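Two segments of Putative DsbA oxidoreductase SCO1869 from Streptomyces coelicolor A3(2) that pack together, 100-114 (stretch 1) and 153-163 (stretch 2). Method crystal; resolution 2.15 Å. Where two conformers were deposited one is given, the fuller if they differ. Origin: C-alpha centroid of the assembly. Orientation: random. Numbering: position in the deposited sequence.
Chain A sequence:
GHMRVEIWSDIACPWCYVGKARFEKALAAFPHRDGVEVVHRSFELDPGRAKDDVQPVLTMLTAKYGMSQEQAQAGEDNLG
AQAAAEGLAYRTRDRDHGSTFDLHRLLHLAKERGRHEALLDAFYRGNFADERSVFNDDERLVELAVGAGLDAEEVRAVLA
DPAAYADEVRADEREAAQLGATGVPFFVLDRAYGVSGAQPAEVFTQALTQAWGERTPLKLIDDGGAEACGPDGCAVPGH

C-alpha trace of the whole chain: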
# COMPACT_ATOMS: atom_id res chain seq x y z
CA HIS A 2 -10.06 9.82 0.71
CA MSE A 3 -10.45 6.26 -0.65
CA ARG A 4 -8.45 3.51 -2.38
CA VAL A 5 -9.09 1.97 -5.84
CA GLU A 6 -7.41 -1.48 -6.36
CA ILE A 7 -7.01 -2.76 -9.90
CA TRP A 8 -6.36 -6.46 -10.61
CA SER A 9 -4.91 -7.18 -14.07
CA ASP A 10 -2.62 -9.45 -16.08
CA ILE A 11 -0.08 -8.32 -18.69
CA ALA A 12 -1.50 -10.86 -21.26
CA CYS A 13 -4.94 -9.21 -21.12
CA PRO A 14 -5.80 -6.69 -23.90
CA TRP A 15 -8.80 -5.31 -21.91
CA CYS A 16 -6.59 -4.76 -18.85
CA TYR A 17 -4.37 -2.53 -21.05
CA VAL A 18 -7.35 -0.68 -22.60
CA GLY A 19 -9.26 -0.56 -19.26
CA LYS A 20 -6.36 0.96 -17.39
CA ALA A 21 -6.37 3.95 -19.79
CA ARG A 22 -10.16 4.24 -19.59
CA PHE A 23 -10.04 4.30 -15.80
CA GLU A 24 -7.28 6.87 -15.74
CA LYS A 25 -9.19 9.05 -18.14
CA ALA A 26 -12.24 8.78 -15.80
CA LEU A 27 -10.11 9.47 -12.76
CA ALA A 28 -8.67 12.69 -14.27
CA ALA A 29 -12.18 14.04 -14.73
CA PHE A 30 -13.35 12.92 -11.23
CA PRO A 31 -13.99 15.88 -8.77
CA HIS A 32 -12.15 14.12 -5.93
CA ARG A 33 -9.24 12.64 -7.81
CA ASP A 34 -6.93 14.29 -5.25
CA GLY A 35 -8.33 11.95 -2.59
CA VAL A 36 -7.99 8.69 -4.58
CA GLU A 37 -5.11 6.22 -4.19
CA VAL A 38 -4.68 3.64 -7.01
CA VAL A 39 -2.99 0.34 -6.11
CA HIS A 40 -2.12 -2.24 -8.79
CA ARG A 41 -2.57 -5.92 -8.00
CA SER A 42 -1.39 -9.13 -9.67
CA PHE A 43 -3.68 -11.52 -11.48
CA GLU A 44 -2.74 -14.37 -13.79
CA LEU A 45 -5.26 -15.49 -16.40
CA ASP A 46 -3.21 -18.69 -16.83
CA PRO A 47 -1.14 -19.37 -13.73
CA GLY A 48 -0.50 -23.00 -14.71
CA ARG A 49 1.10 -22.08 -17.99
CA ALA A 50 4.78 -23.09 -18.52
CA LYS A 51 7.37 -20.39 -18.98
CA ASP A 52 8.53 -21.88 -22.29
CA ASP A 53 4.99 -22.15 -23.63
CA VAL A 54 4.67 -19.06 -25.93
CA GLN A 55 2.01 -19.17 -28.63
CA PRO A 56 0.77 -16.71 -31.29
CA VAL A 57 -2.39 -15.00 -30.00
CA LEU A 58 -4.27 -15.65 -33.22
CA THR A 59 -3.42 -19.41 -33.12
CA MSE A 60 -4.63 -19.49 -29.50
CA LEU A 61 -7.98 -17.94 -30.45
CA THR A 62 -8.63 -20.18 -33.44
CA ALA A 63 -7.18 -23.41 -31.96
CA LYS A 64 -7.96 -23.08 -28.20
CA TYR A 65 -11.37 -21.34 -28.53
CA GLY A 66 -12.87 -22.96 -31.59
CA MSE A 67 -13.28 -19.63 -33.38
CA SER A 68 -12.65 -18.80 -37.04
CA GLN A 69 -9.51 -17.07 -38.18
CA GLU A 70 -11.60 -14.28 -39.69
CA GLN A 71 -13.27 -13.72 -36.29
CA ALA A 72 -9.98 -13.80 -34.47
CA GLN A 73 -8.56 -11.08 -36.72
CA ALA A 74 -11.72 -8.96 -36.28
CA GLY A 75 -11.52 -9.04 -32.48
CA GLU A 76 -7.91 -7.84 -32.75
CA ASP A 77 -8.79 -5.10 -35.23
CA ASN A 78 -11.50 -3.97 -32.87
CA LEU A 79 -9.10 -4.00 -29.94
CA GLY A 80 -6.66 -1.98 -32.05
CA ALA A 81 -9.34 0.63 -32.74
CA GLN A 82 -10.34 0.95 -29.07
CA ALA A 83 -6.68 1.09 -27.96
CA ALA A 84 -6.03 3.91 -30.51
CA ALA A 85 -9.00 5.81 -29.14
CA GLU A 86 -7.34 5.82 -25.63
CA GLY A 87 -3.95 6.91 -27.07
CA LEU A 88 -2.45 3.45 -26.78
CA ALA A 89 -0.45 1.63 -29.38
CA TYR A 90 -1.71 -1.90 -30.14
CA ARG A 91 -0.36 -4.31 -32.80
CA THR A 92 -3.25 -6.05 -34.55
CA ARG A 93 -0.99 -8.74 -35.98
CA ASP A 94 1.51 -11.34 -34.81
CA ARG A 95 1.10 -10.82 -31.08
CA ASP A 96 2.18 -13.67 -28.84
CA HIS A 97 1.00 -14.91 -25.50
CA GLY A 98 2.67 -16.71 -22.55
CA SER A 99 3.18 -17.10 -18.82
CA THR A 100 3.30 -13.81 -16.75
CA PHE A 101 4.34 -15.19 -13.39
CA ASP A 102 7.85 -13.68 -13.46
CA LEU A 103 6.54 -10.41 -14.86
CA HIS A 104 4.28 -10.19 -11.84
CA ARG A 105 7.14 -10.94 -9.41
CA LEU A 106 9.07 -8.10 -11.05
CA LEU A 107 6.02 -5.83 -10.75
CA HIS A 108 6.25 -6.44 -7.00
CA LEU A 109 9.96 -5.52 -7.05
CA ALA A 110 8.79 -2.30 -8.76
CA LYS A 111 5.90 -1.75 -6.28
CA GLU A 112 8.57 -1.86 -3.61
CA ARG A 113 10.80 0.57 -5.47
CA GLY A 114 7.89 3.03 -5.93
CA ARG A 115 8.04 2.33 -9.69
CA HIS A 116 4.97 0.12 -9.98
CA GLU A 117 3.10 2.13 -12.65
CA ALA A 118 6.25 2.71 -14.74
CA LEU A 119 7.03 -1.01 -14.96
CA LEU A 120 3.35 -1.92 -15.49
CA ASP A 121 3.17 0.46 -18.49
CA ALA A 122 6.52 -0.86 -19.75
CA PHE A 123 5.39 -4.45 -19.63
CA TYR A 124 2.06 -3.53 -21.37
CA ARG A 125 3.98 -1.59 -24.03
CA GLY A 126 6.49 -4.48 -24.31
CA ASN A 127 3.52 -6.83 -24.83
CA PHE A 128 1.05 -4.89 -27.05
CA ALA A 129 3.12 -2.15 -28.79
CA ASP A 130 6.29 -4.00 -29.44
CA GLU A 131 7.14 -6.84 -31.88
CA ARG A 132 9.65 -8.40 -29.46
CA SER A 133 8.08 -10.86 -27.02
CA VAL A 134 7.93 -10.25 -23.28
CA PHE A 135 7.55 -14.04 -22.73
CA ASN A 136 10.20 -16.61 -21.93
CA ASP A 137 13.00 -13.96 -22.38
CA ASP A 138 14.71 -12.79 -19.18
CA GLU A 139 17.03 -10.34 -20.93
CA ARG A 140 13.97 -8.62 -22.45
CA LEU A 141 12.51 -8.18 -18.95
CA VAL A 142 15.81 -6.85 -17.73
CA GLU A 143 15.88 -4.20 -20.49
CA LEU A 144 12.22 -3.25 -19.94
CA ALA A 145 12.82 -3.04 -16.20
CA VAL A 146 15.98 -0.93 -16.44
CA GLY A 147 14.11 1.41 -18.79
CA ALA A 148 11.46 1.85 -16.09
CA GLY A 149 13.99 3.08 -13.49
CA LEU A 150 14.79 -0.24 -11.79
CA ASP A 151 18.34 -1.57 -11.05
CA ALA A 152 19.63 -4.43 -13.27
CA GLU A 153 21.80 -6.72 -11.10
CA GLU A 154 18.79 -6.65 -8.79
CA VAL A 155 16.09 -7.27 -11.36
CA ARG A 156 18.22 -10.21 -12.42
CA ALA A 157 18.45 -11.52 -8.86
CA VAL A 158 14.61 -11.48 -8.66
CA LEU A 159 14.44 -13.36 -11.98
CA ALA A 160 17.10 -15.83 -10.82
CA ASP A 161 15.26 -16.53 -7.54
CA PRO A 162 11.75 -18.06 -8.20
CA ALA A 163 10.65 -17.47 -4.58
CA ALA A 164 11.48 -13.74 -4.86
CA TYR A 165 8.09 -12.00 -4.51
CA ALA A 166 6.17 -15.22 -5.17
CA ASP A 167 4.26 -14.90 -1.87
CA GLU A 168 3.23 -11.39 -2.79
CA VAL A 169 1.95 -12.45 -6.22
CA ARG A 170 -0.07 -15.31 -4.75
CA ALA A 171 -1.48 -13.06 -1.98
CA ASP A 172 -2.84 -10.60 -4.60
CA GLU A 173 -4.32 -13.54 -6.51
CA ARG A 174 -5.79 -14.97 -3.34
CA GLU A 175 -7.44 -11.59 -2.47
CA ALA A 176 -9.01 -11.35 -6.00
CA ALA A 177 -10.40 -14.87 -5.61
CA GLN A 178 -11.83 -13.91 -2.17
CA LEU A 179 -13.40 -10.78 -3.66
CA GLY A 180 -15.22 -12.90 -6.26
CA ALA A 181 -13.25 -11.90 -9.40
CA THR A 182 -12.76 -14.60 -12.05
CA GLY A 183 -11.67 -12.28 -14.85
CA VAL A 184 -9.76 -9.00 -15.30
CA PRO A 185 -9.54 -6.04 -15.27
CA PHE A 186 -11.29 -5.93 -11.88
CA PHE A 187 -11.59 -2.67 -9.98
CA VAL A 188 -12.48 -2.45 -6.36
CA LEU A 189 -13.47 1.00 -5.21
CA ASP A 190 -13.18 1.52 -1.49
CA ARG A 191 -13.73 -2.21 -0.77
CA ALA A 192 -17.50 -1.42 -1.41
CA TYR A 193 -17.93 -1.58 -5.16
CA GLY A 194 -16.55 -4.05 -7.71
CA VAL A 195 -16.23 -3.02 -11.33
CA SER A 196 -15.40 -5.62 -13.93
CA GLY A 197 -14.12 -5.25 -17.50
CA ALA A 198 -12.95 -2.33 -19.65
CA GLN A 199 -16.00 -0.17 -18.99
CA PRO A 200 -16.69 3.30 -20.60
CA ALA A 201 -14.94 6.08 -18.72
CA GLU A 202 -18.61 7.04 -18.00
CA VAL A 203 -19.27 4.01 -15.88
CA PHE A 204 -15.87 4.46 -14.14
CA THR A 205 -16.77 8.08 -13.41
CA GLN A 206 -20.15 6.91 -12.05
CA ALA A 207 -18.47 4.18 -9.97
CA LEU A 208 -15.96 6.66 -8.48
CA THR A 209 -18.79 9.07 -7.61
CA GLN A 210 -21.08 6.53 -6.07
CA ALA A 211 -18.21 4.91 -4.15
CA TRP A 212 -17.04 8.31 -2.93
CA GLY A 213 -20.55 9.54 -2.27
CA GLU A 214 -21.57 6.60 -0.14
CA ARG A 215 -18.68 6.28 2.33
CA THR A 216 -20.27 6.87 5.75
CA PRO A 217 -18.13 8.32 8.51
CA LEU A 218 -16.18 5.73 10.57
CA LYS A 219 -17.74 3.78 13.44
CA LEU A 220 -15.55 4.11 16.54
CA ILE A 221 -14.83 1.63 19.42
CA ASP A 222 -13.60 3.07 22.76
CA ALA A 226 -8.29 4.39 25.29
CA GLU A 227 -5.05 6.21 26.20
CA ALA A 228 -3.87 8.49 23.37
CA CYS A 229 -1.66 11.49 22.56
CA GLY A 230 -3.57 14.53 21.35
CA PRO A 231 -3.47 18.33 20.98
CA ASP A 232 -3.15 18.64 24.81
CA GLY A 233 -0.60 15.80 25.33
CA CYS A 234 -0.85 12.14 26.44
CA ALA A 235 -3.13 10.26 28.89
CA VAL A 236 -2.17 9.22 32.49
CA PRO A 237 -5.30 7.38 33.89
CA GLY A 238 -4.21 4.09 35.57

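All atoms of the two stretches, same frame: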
# COMPACT_ATOMS: atom_id res chain seq x y z
N THR A 100 2.95 -15.17 -17.28
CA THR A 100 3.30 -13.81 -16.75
C THR A 100 3.80 -13.84 -15.29
O THR A 100 3.96 -12.81 -14.65
CB THR A 100 2.11 -12.84 -16.81
OG1 THR A 100 0.99 -13.43 -16.12
CG2 THR A 100 1.74 -12.57 -18.25
N PHE A 101 4.05 -15.03 -14.78
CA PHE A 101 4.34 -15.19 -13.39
C PHE A 101 5.52 -14.31 -12.97
O PHE A 101 5.44 -13.57 -12.00
CB PHE A 101 4.61 -16.66 -13.02
CG PHE A 101 4.92 -16.86 -11.55
CD1 PHE A 101 3.99 -16.49 -10.57
CD2 PHE A 101 6.14 -17.39 -11.14
CE1 PHE A 101 4.27 -16.65 -9.21
CE2 PHE A 101 6.40 -17.59 -9.74
CZ PHE A 101 5.47 -17.20 -8.80
N ASP A 102 6.62 -14.44 -13.71
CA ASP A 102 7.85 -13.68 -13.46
C ASP A 102 7.68 -12.17 -13.68
O ASP A 102 8.26 -11.35 -12.94
CB ASP A 102 8.99 -14.24 -14.32
CG ASP A 102 9.45 -15.61 -13.81
OD1 ASP A 102 9.28 -15.85 -12.60
OD2 ASP A 102 9.94 -16.45 -14.60
N LEU A 103 6.87 -11.81 -14.67
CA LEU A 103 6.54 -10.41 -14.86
C LEU A 103 5.89 -9.88 -13.59
O LEU A 103 6.22 -8.81 -13.11
CB LEU A 103 5.62 -10.25 -16.07
CG LEU A 103 6.25 -10.20 -17.47
CD1 LEU A 103 6.84 -11.55 -17.84
CD2 LEU A 103 5.20 -9.83 -18.47
N HIS A 104 4.95 -10.63 -13.03
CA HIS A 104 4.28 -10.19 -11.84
C HIS A 104 5.20 -10.08 -10.63
O HIS A 104 5.05 -9.15 -9.84
CB HIS A 104 3.04 -11.06 -11.55
CG HIS A 104 1.89 -10.77 -12.47
ND1 HIS A 104 1.15 -9.61 -12.38
CD2 HIS A 104 1.38 -11.48 -13.51
CE1 HIS A 104 0.20 -9.63 -13.30
NE2 HIS A 104 0.31 -10.75 -13.99
N ARG A 105 6.13 -11.02 -10.49
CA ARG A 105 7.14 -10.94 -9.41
C ARG A 105 7.96 -9.67 -9.53
O ARG A 105 8.17 -8.95 -8.53
CB ARG A 105 8.05 -12.18 -9.40
CG ARG A 105 7.25 -13.47 -9.11
CD ARG A 105 8.14 -14.63 -8.73
NE ARG A 105 9.10 -15.00 -9.78
CZ ARG A 105 10.42 -14.77 -9.73
NH1 ARG A 105 10.99 -14.15 -8.69
NH2 ARG A 105 11.19 -15.17 -10.72
N LEU A 106 8.35 -9.34 -10.77
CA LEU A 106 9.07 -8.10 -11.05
C LEU A 106 8.22 -6.86 -10.84
O LEU A 106 8.76 -5.82 -10.45
CB LEU A 106 9.67 -8.08 -12.45
CG LEU A 106 10.90 -8.95 -12.70
CD1 LEU A 106 11.23 -8.76 -14.19
CD2 LEU A 106 12.12 -8.58 -11.82
N LEU A 107 6.89 -6.95 -11.08
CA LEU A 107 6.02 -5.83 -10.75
C LEU A 107 6.04 -5.54 -9.24
O LEU A 107 5.90 -4.40 -8.83
CB LEU A 107 4.59 -6.03 -11.26
CG LEU A 107 4.46 -5.90 -12.79
CD1 LEU A 107 3.15 -6.53 -13.30
CD2 LEU A 107 4.52 -4.42 -13.24
N HIS A 108 6.16 -6.59 -8.44
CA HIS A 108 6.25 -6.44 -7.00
C HIS A 108 7.60 -5.87 -6.56
O HIS A 108 7.63 -5.02 -5.72
CB HIS A 108 5.88 -7.74 -6.26
CG HIS A 108 4.41 -7.93 -6.15
ND1 HIS A 108 3.69 -7.58 -5.02
CD2 HIS A 108 3.49 -8.36 -7.05
CE1 HIS A 108 2.41 -7.82 -5.23
NE2 HIS A 108 2.26 -8.29 -6.45
N LEU A 109 8.70 -6.30 -7.16
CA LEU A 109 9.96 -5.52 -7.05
C LEU A 109 9.75 -4.02 -7.29
O LEU A 109 10.02 -3.18 -6.41
CB LEU A 109 11.04 -6.07 -7.98
CG LEU A 109 12.34 -5.26 -8.09
CD1 LEU A 109 12.96 -4.93 -6.70
CD2 LEU A 109 13.35 -6.01 -8.93
N ALA A 110 9.21 -3.68 -8.46
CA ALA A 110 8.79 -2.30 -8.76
C ALA A 110 7.87 -1.65 -7.70
O ALA A 110 8.05 -0.48 -7.37
CB ALA A 110 8.11 -2.22 -10.17
N LYS A 111 6.88 -2.38 -7.19
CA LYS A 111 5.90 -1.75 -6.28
C LYS A 111 6.64 -1.29 -5.02
O LYS A 111 6.32 -0.25 -4.39
CB LYS A 111 4.79 -2.76 -5.94
CG LYS A 111 3.80 -2.32 -4.85
CD LYS A 111 3.13 -3.52 -4.18
CE LYS A 111 1.64 -3.26 -4.00
NZ LYS A 111 1.02 -4.04 -2.88
N GLU A 112 7.67 -2.08 -4.72
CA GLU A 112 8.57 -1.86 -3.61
C GLU A 112 9.86 -1.15 -4.04
O GLU A 112 10.90 -1.23 -3.37
CB GLU A 112 8.88 -3.19 -2.94
CG GLU A 112 9.13 -3.07 -1.52
CD GLU A 112 10.15 -4.06 -1.07
OE1 GLU A 112 9.83 -5.26 -1.11
OE2 GLU A 112 11.27 -3.62 -0.68
N ARG A 113 9.81 -0.45 -5.16
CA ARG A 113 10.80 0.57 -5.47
C ARG A 113 10.05 1.81 -5.91
O ARG A 113 10.62 2.65 -6.59
CB ARG A 113 11.76 0.14 -6.57
CG ARG A 113 12.72 -0.94 -6.22
CD ARG A 113 13.78 -0.49 -5.17
NE ARG A 113 14.53 -1.66 -4.76
CZ ARG A 113 14.22 -2.42 -3.71
NH1 ARG A 113 13.21 -2.11 -2.91
NH2 ARG A 113 14.95 -3.49 -3.46
N GLY A 114 8.77 1.92 -5.53
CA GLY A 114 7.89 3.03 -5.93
C GLY A 114 7.73 3.23 -7.43
O GLY A 114 7.32 4.32 -7.88
N GLU A 153 21.22 -5.58 -11.82
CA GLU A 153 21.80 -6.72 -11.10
C GLU A 153 20.71 -7.31 -10.21
O GLU A 153 20.63 -8.52 -10.01
CB GLU A 153 22.99 -6.26 -10.22
CG GLU A 153 23.84 -5.13 -10.81
CD GLU A 153 24.69 -4.41 -9.75
OE1 GLU A 153 25.11 -5.04 -8.75
OE2 GLU A 153 24.95 -3.20 -9.91
N GLU A 154 19.87 -6.40 -9.71
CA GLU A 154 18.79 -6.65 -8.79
C GLU A 154 17.60 -7.30 -9.47
O GLU A 154 17.03 -8.27 -8.96
CB GLU A 154 18.42 -5.26 -8.31
CG GLU A 154 17.15 -5.04 -7.59
CD GLU A 154 17.35 -3.93 -6.58
OE1 GLU A 154 18.39 -3.95 -5.90
OE2 GLU A 154 16.49 -3.04 -6.46
N VAL A 155 17.22 -6.76 -10.63
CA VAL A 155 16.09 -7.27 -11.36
C VAL A 155 16.41 -8.69 -11.74
O VAL A 155 15.57 -9.57 -11.67
CB VAL A 155 15.81 -6.36 -12.58
CG1 VAL A 155 15.15 -7.12 -13.72
CG2 VAL A 155 14.96 -5.19 -12.14
N ARG A 156 17.67 -8.91 -12.08
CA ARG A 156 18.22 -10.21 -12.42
C ARG A 156 18.21 -11.19 -11.27
O ARG A 156 17.91 -12.38 -11.47
CB ARG A 156 19.67 -10.06 -12.92
CG ARG A 156 19.76 -9.69 -14.38
CD ARG A 156 21.08 -10.15 -14.95
NE ARG A 156 21.17 -9.75 -16.35
CZ ARG A 156 21.52 -8.53 -16.75
NH1 ARG A 156 21.81 -7.58 -15.86
NH2 ARG A 156 21.59 -8.25 -18.05
N ALA A 157 18.54 -10.70 -10.07
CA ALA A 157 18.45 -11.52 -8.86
C ALA A 157 17.00 -11.98 -8.63
O ALA A 157 16.78 -13.14 -8.32
CB ALA A 157 18.97 -10.76 -7.64
N VAL A 158 16.04 -11.09 -8.79
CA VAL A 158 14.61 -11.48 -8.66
C VAL A 158 14.24 -12.58 -9.70
O VAL A 158 13.62 -13.58 -9.37
CB VAL A 158 13.68 -10.24 -8.71
CG1 VAL A 158 12.21 -10.66 -8.84
CG2 VAL A 158 13.85 -9.41 -7.46
N LEU A 159 14.71 -12.41 -10.92
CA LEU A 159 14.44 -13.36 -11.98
C LEU A 159 15.14 -14.68 -11.76
O LEU A 159 14.59 -15.73 -12.12
CB LEU A 159 14.83 -12.77 -13.33
CG LEU A 159 13.81 -11.76 -13.83
CD1 LEU A 159 14.37 -10.91 -14.96
CD2 LEU A 159 12.53 -12.48 -14.25
N ALA A 160 16.33 -14.63 -11.15
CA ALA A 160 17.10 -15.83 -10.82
C ALA A 160 16.53 -16.60 -9.62
O ALA A 160 16.77 -17.81 -9.47
CB ALA A 160 18.60 -15.47 -10.56
N ASP A 161 15.82 -15.89 -8.74
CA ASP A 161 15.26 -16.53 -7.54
C ASP A 161 13.73 -16.64 -7.62
O ASP A 161 13.05 -15.67 -7.28
CB ASP A 161 15.65 -15.74 -6.30
CG ASP A 161 15.13 -16.37 -5.02
OD1 ASP A 161 14.60 -17.51 -5.08
OD2 ASP A 161 15.25 -15.72 -3.95
N PRO A 162 13.21 -17.82 -8.05
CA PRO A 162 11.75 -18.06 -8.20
C PRO A 162 10.89 -17.67 -6.99
O PRO A 162 9.77 -17.21 -7.17
CB PRO A 162 11.63 -19.57 -8.46
CG PRO A 162 13.07 -20.15 -8.29
CD PRO A 162 14.00 -19.00 -8.48
N ALA A 163 11.41 -17.83 -5.77
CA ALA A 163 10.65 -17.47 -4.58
C ALA A 163 10.56 -15.96 -4.35
O ALA A 163 9.70 -15.52 -3.60
CB ALA A 163 11.22 -18.17 -3.32

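Two helices pack at a steep, roughly antiparallel angle through a small leucine-valine core, with an arginine at each end of the contact fastening it by polar bonds. The axes of helix 101-111 and helix 153-160 approach to 9.9 Å, their N-to-C directions differ by 136°, and the two stretches together bury 543 Å². Because the directions are largely reversed, the start of the first helix lies near the end of the second: the CA atoms of Asp102 and Leu159 are 6.8 Å apart, and those of Leu106 and Val158 6.9 Å.

The apolar centre is built from Leu106 and Leu109 on one side and Val155, Val158 and Leu159 on the other. Val158 points its CA-to-CB bond toward the first helix and touches both leucines: its CG1 lies 3.6 Å from Leu106 CD2, and its CG2 3.7 Å from Leu109 CD2. A beta-branched valine suits this place, since its two methyls spread to meet two different partners close to the backbone. Leu106 leaves its helix sideways, but its m,t side chain carries the methyls inward, with CD2 3.9 Å from Val155 CG1 and CD1 3.9 Å from Leu159 CD1. Leu109, with chi1 in t and chi2 in p, points toward the second helix and sets CD2 3.7 Å from Val155 CG2. Leu159 also starts out sideways and extends in the m,t rotamer, so that its CD2 packs against Asp102 CB at 4.0 Å.

Arg105 has the largest covered area of any residue here, 102 Å². It crosses to the C-terminal end of the second helix, where the position four residues after Val158 is Pro162, which has no amide hydrogen; within the stretch, Val158 O takes only a weak backbone bond, from Asp161 N at 3.3 Å, and it also accepts from the arginine. Arg105 NH1 donates to Val158 O at 2.8 Å, and Arg105 NH2 adds a weak hydrogen bond to the same oxygen at 3.2 Å; this acceptor lies at the guanidinium edge, near its plane. Arg105 NH1 is also 2.9 Å from Asp161 O, while Pro162 O sits over one face of the group, 3.4 Å from Arg105 CD. Asp102, one turn earlier, braces the arginine: its OD1 accepts from Arg105 NE at 3.0 Å and from Arg105 NH2 at 2.8 Å, a salt bridge that balances the buried charge. Beyond the helix end, Pro162 loses 40 Å² of surface to the contact, and its O lies 4.3 Å from Phe101 CE2.

At the other end, Arg113, just past the first helix, points its CA-to-CB bond toward the second stretch and forms a salt bridge with Glu154. Arg113 NE donates to Glu154 OE2 at 2.9 Å, and Arg113 NH2 makes a weak bond to that oxygen at 3.4 Å. The same carboxylate oxygen, Glu154 OE2, lies 4.0 Å from Leu109 CD1, so the ion pair borders the apolar core.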